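Local coordinates for lipolytic enzyme, g-d-s-l (Clostridium thermocellum, PDB 2W47), which forms a carbohydrate-binding module of family 6, a beta-sandwich domain modelled here with a bound calcium ion, at residues I6-D11 against V123-V128; E10-Y15 against I42-N47; M70-N75 against I110-I115; M83-T88 against N95-V100. One frame throughout, in Å; residues are numbered along the deposited sequence.

Contact 1 of 4, residues I6-D11 against V123-V128; sequences IYQAED and VDYLKV
Ile6, in the conformer described, lays its CG2 methyl over one face of the Tyr125 ring, 3.7 Å from Tyr125 CG. The line from the methyl to the ring centroid lies 28° off the ring normal, a CH-pi contact. Tyr125 chi1 of 61° sets CG between the backbone N and the carbonyl carbon, on the side where Ile6 lies. Gln8 meets the same tyrosine differently: its chain bends at chi2, and its amide plane stands 77° from the ring plane, with Gln8 NE2 3.9 Å from Tyr125 CD2 in an oblique approach. The amide is held from both ends, since NE2 bonds to Thr27 while OE1 accepts the N-H of Ala9 at 3.3 Å from Ala9 N. That N-H also makes a weak bond to Asp124 O.

Tyr7 points to the other side of the sheet. Its ring approaches Val128 obliquely, with Tyr7 CE2 3.7 Å from Val128 CG2, and the carbonyl of Leu126 lies at the ring edge, near its plane. The same carbonyl takes a nearly straight bond from the backbone, with Tyr7 N 2.7 Å from Leu126 O, and Leu126 N answers at 3.0 Å from Tyr7 O. This reciprocal exchange defines Tyr7 and Leu126 as a hydrogen-bonded antiparallel pair. The hydroxyl of Tyr7 bonds to the backbone N of Asn47.

Strand 5-8 is an outer strand of its four-stranded sheet. Strand 122-130 separates it from strand 52-61, and Tyr7 and Leu126 face strand 41-48 of the opposing sheet, where both touch Val46.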
# COMPACT_ATOMS: atom_id res chain seq x y z
N ILE A 6 5.44 -1.60 10.69
CA ILE A 6 4.11 -1.40 10.14
C ILE A 6 3.79 0.09 10.09
O ILE A 6 3.88 0.80 11.09
CB ILE A 6 3.03 -2.20 10.91
CG1 ILE A 6 3.20 -3.70 10.65
CG2 ILE A 6 1.63 -1.73 10.52
CD1 ILE A 6 2.21 -4.60 11.38
N TYR A 7 3.45 0.54 8.89
CA TYR A 7 3.04 1.92 8.64
C TYR A 7 1.53 1.91 8.57
O TYR A 7 0.94 1.45 7.59
CB TYR A 7 3.69 2.44 7.35
CG TYR A 7 5.17 2.61 7.53
CD1 TYR A 7 5.71 3.81 7.98
CD2 TYR A 7 6.04 1.54 7.32
CE1 TYR A 7 7.08 3.96 8.18
CE2 TYR A 7 7.41 1.67 7.52
CZ TYR A 7 7.92 2.88 7.95
OH TYR A 7 9.27 3.04 8.16
N GLN A 8 0.89 2.38 9.65
CA GLN A 8 -0.56 2.29 9.75
C GLN A 8 -1.28 3.31 8.88
O GLN A 8 -0.71 4.34 8.51
CB GLN A 8 -1.03 2.41 11.21
CG GLN A 8 -1.09 1.07 11.96
CD GLN A 8 -2.19 0.17 11.44
OE1 GLN A 8 -3.07 0.62 10.70
NE2 GLN A 8 -2.15 -1.11 11.81
N ALA A 9 -2.54 3.02 8.56
CA ALA A 9 -3.36 3.89 7.72
C ALA A 9 -3.35 5.35 8.20
O ALA A 9 -3.20 6.28 7.40
CB ALA A 9 -4.79 3.36 7.66
N GLU A 10 -3.48 5.53 9.52
CA GLU A 10 -3.61 6.88 10.09
C GLU A 10 -2.34 7.72 9.91
O GLU A 10 -2.38 8.95 10.05
CB GLU A 10 -4.00 6.82 11.58
CG GLU A 10 -2.87 6.32 12.50
CD GLU A 10 -3.27 5.82 13.89
OE1 GLU A 10 -2.48 5.04 14.47
OE2 GLU A 10 -4.35 6.17 14.42
N ASP A 11 -1.22 7.07 9.60
CA ASP A 11 0.05 7.79 9.46
C ASP A 11 0.40 8.14 8.01
O ASP A 11 1.41 8.79 7.74
CB ASP A 11 1.17 7.04 10.16
CG ASP A 11 1.02 7.08 11.68
OD1 ASP A 11 0.70 8.16 12.23
OD2 ASP A 11 1.18 6.03 12.32
N VAL A 123 -7.08 -0.28 2.18
CA VAL A 123 -5.71 -0.58 2.61
C VAL A 123 -5.56 -0.39 4.12
O VAL A 123 -5.80 0.71 4.67
CB VAL A 123 -4.65 0.27 1.86
CG1 VAL A 123 -3.26 -0.03 2.39
CG2 VAL A 123 -4.71 -0.01 0.35
N ASP A 124 -5.18 -1.47 4.79
CA ASP A 124 -5.06 -1.50 6.24
C ASP A 124 -3.75 -0.87 6.71
O ASP A 124 -3.73 -0.07 7.66
CB ASP A 124 -5.13 -2.97 6.69
CG ASP A 124 -5.19 -3.12 8.19
OD1 ASP A 124 -5.68 -2.21 8.88
OD2 ASP A 124 -4.77 -4.20 8.68
N TYR A 125 -2.66 -1.25 6.06
CA TYR A 125 -1.32 -0.78 6.39
C TYR A 125 -0.33 -1.16 5.31
O TYR A 125 -0.65 -1.94 4.41
CB TYR A 125 -0.85 -1.33 7.75
CG TYR A 125 -0.73 -2.84 7.89
CD1 TYR A 125 0.22 -3.56 7.16
CD2 TYR A 125 -1.51 -3.52 8.81
CE1 TYR A 125 0.36 -4.94 7.32
CE2 TYR A 125 -1.38 -4.89 8.98
CZ TYR A 125 -0.45 -5.60 8.23
OH TYR A 125 -0.31 -6.96 8.38
N LEU A 126 0.87 -0.59 5.43
CA LEU A 126 2.02 -0.99 4.65
C LEU A 126 3.04 -1.55 5.63
O LEU A 126 3.38 -0.90 6.61
CB LEU A 126 2.61 0.21 3.91
CG LEU A 126 3.98 0.03 3.24
CD1 LEU A 126 3.91 -0.94 2.08
CD2 LEU A 126 4.53 1.37 2.79
N LYS A 127 3.50 -2.77 5.37
CA LYS A 127 4.50 -3.44 6.18
C LYS A 127 5.81 -3.45 5.41
O LYS A 127 5.83 -3.83 4.24
CB LYS A 127 4.03 -4.86 6.46
CG LYS A 127 5.02 -5.74 7.23
CD LYS A 127 4.44 -7.15 7.36
CE LYS A 127 5.32 -8.08 8.16
NZ LYS A 127 4.65 -9.40 8.33
N VAL A 128 6.89 -3.04 6.06
CA VAL A 128 8.19 -2.89 5.40
C VAL A 128 9.23 -3.67 6.19
O VAL A 128 9.34 -3.53 7.41
CB VAL A 128 8.60 -1.39 5.28
CG1 VAL A 128 9.94 -1.21 4.56
CG2 VAL A 128 7.51 -0.60 4.56

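Contact 2 of 4, residues E10-Y15 against I42-N47; sequences EDAIIY and IEWNVN
Ala12 and Trp44 make the aromatic part of this contact. Ala12 CB sits over one face of the indole, 3.7 Å from the centroid of the five-membered ring and 20° off its normal, a CH-pi contact. The methyl is also close to the fused bond, with Ala12 CB 3.6 Å from Trp44 CE2. Trp44 NE1 donates to the carbonyl of Gln8, just before the segment, which helps fix the rotation of the ring beneath Ala12.

Backbone bonding centres on Ile13 and Glu43, an antiparallel hydrogen-bonded pair. Ile13 N lies 2.8 Å from Glu43 O, and the return bond from Glu43 N to Ile13 O has the same length but is more bent, 143° at the hydrogen against 161°. One residue before Ala12, a water bridges the two segments: it donates to Asp11 O and accepts from Asn45 N, its oxygen 2.9 Å from Asn45 N, joining the strand to the end of the 3-10 turn.

Apolar contact is lighter. Ile14 and Ile42 touch through their branch methyls, Ile14 CG2 to Ile42 CG2 at 3.8 Å, in the modelled conformer of Ile42.

Van der Waals packing of a methyl beside a carboxylate occupies the other side of the sheet. Ile13 and Glu43 lie side by side, pointing the same way, with Ile13 CD1 4.1 Å from Glu43 OE2. The charge of Glu43 is paired through OE1 with Arg111 NE on the next strand.

Short strand 13-15 thus closes one border of a five-stranded antiparallel sheet, after the chain has crossed from strand 5-8 of the facing sheet, as befits the beta-sandwich of a family 6 carbohydrate-binding module.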
# COMPACT_ATOMS: atom_id res chain seq x y z
N GLU A 10 -3.48 5.53 9.52
CA GLU A 10 -3.61 6.88 10.09
C GLU A 10 -2.34 7.72 9.91
O GLU A 10 -2.38 8.95 10.05
CB GLU A 10 -4.00 6.82 11.58
CG GLU A 10 -2.87 6.32 12.50
CD GLU A 10 -3.27 5.82 13.89
OE1 GLU A 10 -2.48 5.04 14.47
OE2 GLU A 10 -4.35 6.17 14.42
N ASP A 11 -1.22 7.07 9.60
CA ASP A 11 0.05 7.79 9.46
C ASP A 11 0.40 8.14 8.01
O ASP A 11 1.41 8.79 7.74
CB ASP A 11 1.17 7.04 10.16
CG ASP A 11 1.02 7.08 11.68
OD1 ASP A 11 0.70 8.16 12.23
OD2 ASP A 11 1.18 6.03 12.32
N ALA A 12 -0.46 7.71 7.10
CA ALA A 12 -0.29 8.04 5.70
C ALA A 12 -0.75 9.46 5.41
O ALA A 12 -1.53 10.04 6.16
CB ALA A 12 -1.09 7.07 4.84
N ILE A 13 -0.24 10.00 4.32
CA ILE A 13 -0.80 11.18 3.69
C ILE A 13 -1.72 10.64 2.60
O ILE A 13 -1.30 9.80 1.80
CB ILE A 13 0.32 12.06 3.09
CG1 ILE A 13 1.18 12.61 4.23
CG2 ILE A 13 -0.25 13.17 2.20
CD1 ILE A 13 2.62 12.92 3.83
N ILE A 14 -2.98 11.06 2.62
CA ILE A 14 -3.95 10.51 1.68
C ILE A 14 -4.59 11.62 0.86
O ILE A 14 -4.75 12.75 1.33
CB ILE A 14 -4.99 9.59 2.38
CG1 ILE A 14 -5.93 10.40 3.29
CG2 ILE A 14 -4.28 8.46 3.13
CD1 ILE A 14 -6.94 9.54 4.04
N TYR A 15 -4.96 11.27 -0.37
CA TYR A 15 -5.56 12.21 -1.30
C TYR A 15 -6.71 11.51 -2.00
O TYR A 15 -6.54 10.42 -2.54
CB TYR A 15 -4.53 12.66 -2.33
CG TYR A 15 -5.12 13.41 -3.50
CD1 TYR A 15 -5.53 14.73 -3.37
CD2 TYR A 15 -5.26 12.79 -4.75
CE1 TYR A 15 -6.08 15.42 -4.45
CE2 TYR A 15 -5.81 13.48 -5.83
CZ TYR A 15 -6.21 14.79 -5.67
OH TYR A 15 -6.75 15.45 -6.75
N ILE A 42 -2.39 6.96 -1.48
CA ILE A 42 -1.90 6.89 -0.11
C ILE A 42 -0.38 6.95 -0.18
O ILE A 42 0.25 6.32 -1.04
CB ILE A 42 -2.35 5.61 0.62
CG1 ILE A 42 -1.74 4.36 -0.02
CG2 ILE A 42 -3.87 5.54 0.67
CD1 ILE A 42 -2.27 3.04 0.53
N GLU A 43 0.22 7.73 0.72
CA GLU A 43 1.65 7.95 0.71
C GLU A 43 2.19 7.83 2.12
O GLU A 43 1.64 8.41 3.05
CB GLU A 43 1.95 9.33 0.15
CG GLU A 43 3.41 9.68 0.07
CD GLU A 43 3.61 10.98 -0.64
OE1 GLU A 43 3.55 10.99 -1.89
OE2 GLU A 43 3.84 12.01 0.04
N TRP A 44 3.28 7.09 2.27
CA TRP A 44 3.97 7.02 3.54
C TRP A 44 5.41 7.46 3.42
O TRP A 44 6.05 7.26 2.38
CB TRP A 44 3.97 5.59 4.07
CG TRP A 44 2.72 5.10 4.71
CD1 TRP A 44 2.29 5.34 5.98
CD2 TRP A 44 1.75 4.22 4.12
NE1 TRP A 44 1.12 4.67 6.22
CE2 TRP A 44 0.77 3.98 5.10
CE3 TRP A 44 1.63 3.61 2.87
CZ2 TRP A 44 -0.33 3.16 4.86
CZ3 TRP A 44 0.54 2.80 2.63
CH2 TRP A 44 -0.43 2.58 3.63
N ASN A 45 5.90 8.07 4.49
CA ASN A 45 7.32 8.34 4.66
C ASN A 45 7.96 7.16 5.37
O ASN A 45 7.78 6.96 6.57
CB ASN A 45 7.51 9.64 5.43
CG ASN A 45 7.16 10.85 4.61
OD1 ASN A 45 7.62 11.00 3.48
ND2 ASN A 45 6.36 11.75 5.18
N VAL A 46 8.69 6.36 4.60
CA VAL A 46 9.22 5.09 5.07
C VAL A 46 10.71 5.19 5.32
O VAL A 46 11.47 5.62 4.45
CB VAL A 46 8.90 3.97 4.05
CG1 VAL A 46 9.59 2.65 4.41
CG2 VAL A 46 7.40 3.75 3.98
N ASN A 47 11.11 4.81 6.53
CA ASN A 47 12.52 4.80 6.91
C ASN A 47 13.21 3.53 6.43
O ASN A 47 12.67 2.44 6.56
CB ASN A 47 12.65 4.92 8.43
CG ASN A 47 14.08 4.79 8.91
OD1 ASN A 47 14.44 3.81 9.56
ND2 ASN A 47 14.90 5.77 8.58
O HOH W 1 4.01 8.45 6.68

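Contact 3 of 4, residues M70-N75 against I110-I115; sequences MRITVN and IRATAI
Met70 and Ile72 both reach the small side chain of Ala112 across the strands: Met70 CE and Ile72 CD1 each end 3.7 Å from Ala112 CB. The alanine makes the hollow, and the two longer chains are the bumps that close on it. Met70 turns at its thioether, chi3 -81°, to bring CE there. Further along this face the fit slackens, with Val74 CG2 4.4 Å from Ile110 CG1.

The opposite face has a more polar relief. Ile115 bends back against the neighbouring strand, its CD1 resting 3.7 Å from Arg71 N, while its CG1 lies over one face of the Arg71 guanidinium, 3.8 Å from NH1. The two side chains cross at about a right angle, in the Arg71 conformer described. Arg71 NH2 also brushes Thr113 CG2. At the guanidinium edge a water accepts from NH1 and donates to Ala114 O. A second water sits between Thr73 and Thr113: it donates to Arg71 O and bonds to both threonine hydroxyls. Thr73 and Arg111 run side by side, Thr73 OG1 3.4 Å from Arg111 CB, and the polar end of Arg111 goes to Glu43.

Beneath this relief, Arg71 pairs with Thr113 and Thr73 with Arg111 through four backbone bonds, all bent by less than 25° at the hydrogen. Two adjacent strands of the five-stranded sheet are thereby joined. Ile72 touches Ile99, and Val74 and Ile110 touch Leu103, on the opposing sheet: the two-layer packing of a beta-sandwich.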
# COMPACT_ATOMS: atom_id res chain seq x y z
N MET A 70 -2.76 -0.43 -8.92
CA MET A 70 -2.19 0.83 -8.47
C MET A 70 -0.78 1.02 -8.97
O MET A 70 -0.02 0.06 -9.11
CB MET A 70 -2.23 0.95 -6.94
CG MET A 70 -3.62 0.83 -6.37
SD MET A 70 -3.82 1.68 -4.79
CE MET A 70 -3.12 0.48 -3.66
N ARG A 71 -0.46 2.28 -9.24
CA ARG A 71 0.87 2.69 -9.66
C ARG A 71 1.69 2.97 -8.40
O ARG A 71 1.29 3.80 -7.58
CB ARG A 71 0.74 3.96 -10.50
CG ARG A 71 1.91 4.27 -11.42
CD ARG A 71 1.68 5.55 -12.23
NE ARG A 71 0.46 5.48 -13.04
CZ ARG A 71 -0.69 6.08 -12.74
NH1 ARG A 71 -1.73 5.95 -13.55
NH2 ARG A 71 -0.80 6.82 -11.64
N ILE A 72 2.81 2.29 -8.26
CA ILE A 72 3.66 2.44 -7.08
C ILE A 72 4.88 3.25 -7.42
O ILE A 72 5.62 2.92 -8.35
CB ILE A 72 4.08 1.07 -6.49
CG1 ILE A 72 2.89 0.10 -6.43
CG2 ILE A 72 4.75 1.25 -5.12
CD1 ILE A 72 1.68 0.58 -5.63
N THR A 73 5.09 4.30 -6.63
CA THR A 73 6.26 5.15 -6.80
C THR A 73 7.09 5.20 -5.52
O THR A 73 6.55 5.16 -4.41
CB THR A 73 5.88 6.58 -7.25
OG1 THR A 73 4.93 7.14 -6.33
CG2 THR A 73 5.30 6.59 -8.65
N VAL A 74 8.40 5.28 -5.70
CA VAL A 74 9.33 5.50 -4.59
C VAL A 74 10.08 6.78 -4.94
O VAL A 74 10.78 6.84 -5.95
CB VAL A 74 10.33 4.33 -4.41
CG1 VAL A 74 11.39 4.67 -3.35
CG2 VAL A 74 9.59 3.07 -4.04
N ASN A 75 9.88 7.81 -4.13
CA ASN A 75 10.47 9.12 -4.38
C ASN A 75 10.07 9.65 -5.77
O ASN A 75 10.83 10.36 -6.44
CB ASN A 75 12.00 9.05 -4.18
CG ASN A 75 12.37 8.43 -2.84
OD1 ASN A 75 13.19 7.50 -2.76
ND2 ASN A 75 11.74 8.92 -1.79
N ILE A 110 6.84 6.73 -0.35
CA ILE A 110 6.21 5.61 -1.04
C ILE A 110 4.73 5.88 -1.27
O ILE A 110 3.99 6.10 -0.31
CB ILE A 110 6.43 4.29 -0.26
CG1 ILE A 110 7.95 4.07 -0.03
CG2 ILE A 110 5.78 3.11 -1.01
CD1 ILE A 110 8.37 2.69 0.44
N ARG A 111 4.32 5.92 -2.54
CA ARG A 111 2.95 6.25 -2.90
C ARG A 111 2.31 5.15 -3.74
O ARG A 111 2.94 4.59 -4.65
CB ARG A 111 2.89 7.60 -3.65
CG ARG A 111 1.46 8.05 -3.99
CD ARG A 111 1.45 9.28 -4.86
NE ARG A 111 1.99 10.44 -4.16
CZ ARG A 111 1.90 11.68 -4.63
NH1 ARG A 111 1.29 11.92 -5.78
NH2 ARG A 111 2.42 12.68 -3.92
N ALA A 112 1.05 4.87 -3.43
CA ALA A 112 0.22 3.94 -4.21
C ALA A 112 -0.98 4.71 -4.75
O ALA A 112 -1.83 5.16 -3.98
CB ALA A 112 -0.23 2.78 -3.33
N THR A 113 -1.03 4.85 -6.08
CA THR A 113 -2.02 5.68 -6.74
C THR A 113 -3.00 4.81 -7.52
O THR A 113 -2.58 3.95 -8.31
CB THR A 113 -1.35 6.67 -7.71
OG1 THR A 113 -0.44 7.49 -6.97
CG2 THR A 113 -2.34 7.57 -8.39
N ALA A 114 -4.29 5.04 -7.33
CA ALA A 114 -5.32 4.27 -8.03
C ALA A 114 -5.32 4.60 -9.51
O ALA A 114 -5.34 5.77 -9.90
CB ALA A 114 -6.67 4.55 -7.43
N ILE A 115 -5.30 3.54 -10.34
CA ILE A 115 -5.28 3.69 -11.79
C ILE A 115 -6.68 3.75 -12.40
O ILE A 115 -6.94 4.57 -13.29
CB ILE A 115 -4.48 2.55 -12.44
CG1 ILE A 115 -2.99 2.68 -12.09
CG2 ILE A 115 -4.65 2.56 -13.96
CD1 ILE A 115 -2.19 1.42 -12.34
O HOH W 2 2.08 6.43 -7.14
O HOH W 3 -3.96 7.25 -11.90
O HOH W 4 -5.07 6.24 -14.32

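Contact 4 of 4, residues M83-T88 against N95-V100; sequences MDFVST and NEAGIV
Met83 drives its thioether end against Ala97 and Ile99, packing the edge of one layer of a beta-sandwich against the other. Strand 77-83 ends at Met83, strand 95-103 belongs to the facing sheet, and no hydrogen bond joins the two segments, so the contact rests on side chains.

The tight part lies around Ala97. All three Met83 torsions are anti (-177°, 174° and 175°), carrying the chain straight across until Met83 CE stands 3.8 Å from Ala97 CB and only 3.4 Å from Ala97 O. The sulfur settles beside a branch methyl, Met83 SD to Ile99 CG2 at 3.8 Å. Beside Met83, Phe85 brings its ring obliquely, with Phe85 CE1 3.7 Å from Ala97 CB, and Tyr60 meets that ring edge to face.

Toward Thr88 the contact thins. Thr88 and Asn95 slide past each other in opposite directions, Thr88 CG2 3.9 Å from Asn95 CB, while the threonine hydroxyl bonds to Thr93 O and Ala90 O in its own loop and to Asn62 N after strand 52-61. Asp84, exposed, bonds through OD1 to Asn67. Gly98 is exposed too, yet its backbone belongs to the tight end: Met83 CE comes within 3.5 Å of Gly98 N.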
# COMPACT_ATOMS: atom_id res chain seq x y z
N MET A 83 0.54 -2.45 -10.22
CA MET A 83 0.55 -3.48 -9.18
C MET A 83 -0.88 -3.95 -8.97
O MET A 83 -1.79 -3.14 -8.74
CB MET A 83 1.12 -2.92 -7.88
CG MET A 83 1.23 -3.95 -6.78
SD MET A 83 2.07 -3.27 -5.35
CE MET A 83 1.90 -4.64 -4.23
N ASP A 84 -1.07 -5.27 -9.05
CA ASP A 84 -2.40 -5.86 -8.90
C ASP A 84 -2.85 -5.95 -7.46
O ASP A 84 -2.07 -6.29 -6.56
CB ASP A 84 -2.43 -7.26 -9.52
CG ASP A 84 -2.23 -7.24 -11.02
OD1 ASP A 84 -2.59 -6.23 -11.67
OD2 ASP A 84 -1.72 -8.24 -11.55
N PHE A 85 -4.13 -5.63 -7.27
CA PHE A 85 -4.83 -5.81 -6.02
C PHE A 85 -6.12 -6.53 -6.36
O PHE A 85 -7.19 -5.93 -6.52
CB PHE A 85 -5.07 -4.46 -5.34
CG PHE A 85 -3.80 -3.83 -4.85
CD1 PHE A 85 -3.35 -4.07 -3.56
CD2 PHE A 85 -3.03 -3.04 -5.71
CE1 PHE A 85 -2.16 -3.52 -3.11
CE2 PHE A 85 -1.84 -2.49 -5.27
CZ PHE A 85 -1.40 -2.73 -3.96
N VAL A 86 -6.00 -7.85 -6.50
CA VAL A 86 -7.09 -8.68 -6.98
C VAL A 86 -8.15 -8.85 -5.90
O VAL A 86 -7.91 -8.57 -4.72
CB VAL A 86 -6.59 -10.07 -7.50
CG1 VAL A 86 -5.56 -9.89 -8.61
CG2 VAL A 86 -6.01 -10.93 -6.37
N SER A 87 -9.32 -9.31 -6.32
CA SER A 87 -10.40 -9.57 -5.38
C SER A 87 -9.93 -10.41 -4.20
O SER A 87 -9.17 -11.37 -4.36
CB SER A 87 -11.55 -10.29 -6.06
OG SER A 87 -12.63 -10.44 -5.15
N THR A 88 -10.39 -10.02 -3.01
CA THR A 88 -10.21 -10.82 -1.81
C THR A 88 -11.51 -11.51 -1.45
O THR A 88 -11.58 -12.22 -0.45
CB THR A 88 -9.73 -9.96 -0.63
OG1 THR A 88 -10.73 -8.98 -0.33
CG2 THR A 88 -8.41 -9.27 -0.97
N ASN A 95 -6.10 -9.59 2.47
CA ASN A 95 -4.97 -10.34 1.95
C ASN A 95 -3.77 -9.42 1.83
O ASN A 95 -3.84 -8.24 2.19
CB ASN A 95 -5.33 -10.98 0.61
CG ASN A 95 -6.36 -12.08 0.73
OD1 ASN A 95 -6.65 -12.57 1.83
ND2 ASN A 95 -6.91 -12.49 -0.41
N GLU A 96 -2.66 -9.96 1.34
CA GLU A 96 -1.44 -9.20 1.15
C GLU A 96 -1.10 -9.09 -0.33
O GLU A 96 -1.33 -10.03 -1.10
CB GLU A 96 -0.27 -9.88 1.85
CG GLU A 96 -0.30 -9.88 3.38
CD GLU A 96 0.95 -10.54 3.97
OE1 GLU A 96 1.45 -11.52 3.39
OE2 GLU A 96 1.43 -10.08 5.03
N ALA A 97 -0.54 -7.95 -0.73
CA ALA A 97 0.07 -7.78 -2.04
C ALA A 97 1.36 -7.02 -1.82
O ALA A 97 1.37 -5.99 -1.14
CB ALA A 97 -0.85 -7.02 -2.99
N GLY A 98 2.45 -7.55 -2.37
CA GLY A 98 3.76 -7.00 -2.07
C GLY A 98 4.66 -6.87 -3.28
O GLY A 98 4.45 -7.53 -4.31
N ILE A 99 5.65 -6.00 -3.14
CA ILE A 99 6.75 -5.89 -4.09
C ILE A 99 8.05 -5.76 -3.31
O ILE A 99 8.04 -5.46 -2.11
CB ILE A 99 6.62 -4.67 -5.06
CG1 ILE A 99 6.54 -3.34 -4.29
CG2 ILE A 99 5.44 -4.85 -6.02
CD1 ILE A 99 6.73 -2.12 -5.17
N VAL A 100 9.15 -6.01 -3.99
CA VAL A 100 10.46 -5.71 -3.45
C VAL A 100 10.97 -4.47 -4.18
O VAL A 100 10.86 -4.37 -5.40
CB VAL A 100 11.43 -6.90 -3.62
CG1 VAL A 100 12.81 -6.54 -3.15
CG2 VAL A 100 10.91 -8.10 -2.84

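Contacts 1, 2 and 3 are strand pairings within sheets, whereas contact 4 packs one layer on the other without a hydrogen bond. Contacts 2 and 3 share the five-stranded sheet, where strands 41-48 and 106-114 are neighbours, tied by the salt bridge of Glu43 with Arg111. Contacts 1 and 2 hold outer strands of different sheets and meet through Gln8 and Trp44. Contact 3 is the most buried, with six of eleven touching residues buried and none exposed; contact 2 lies nearer the surface, with three of eight exposed. Waters link the strands within contacts 2 and 3. Contacts 3 and 4 join where Met70 O probably accepts the N-H of Met83, and Ile72, buried, also packs on Met83.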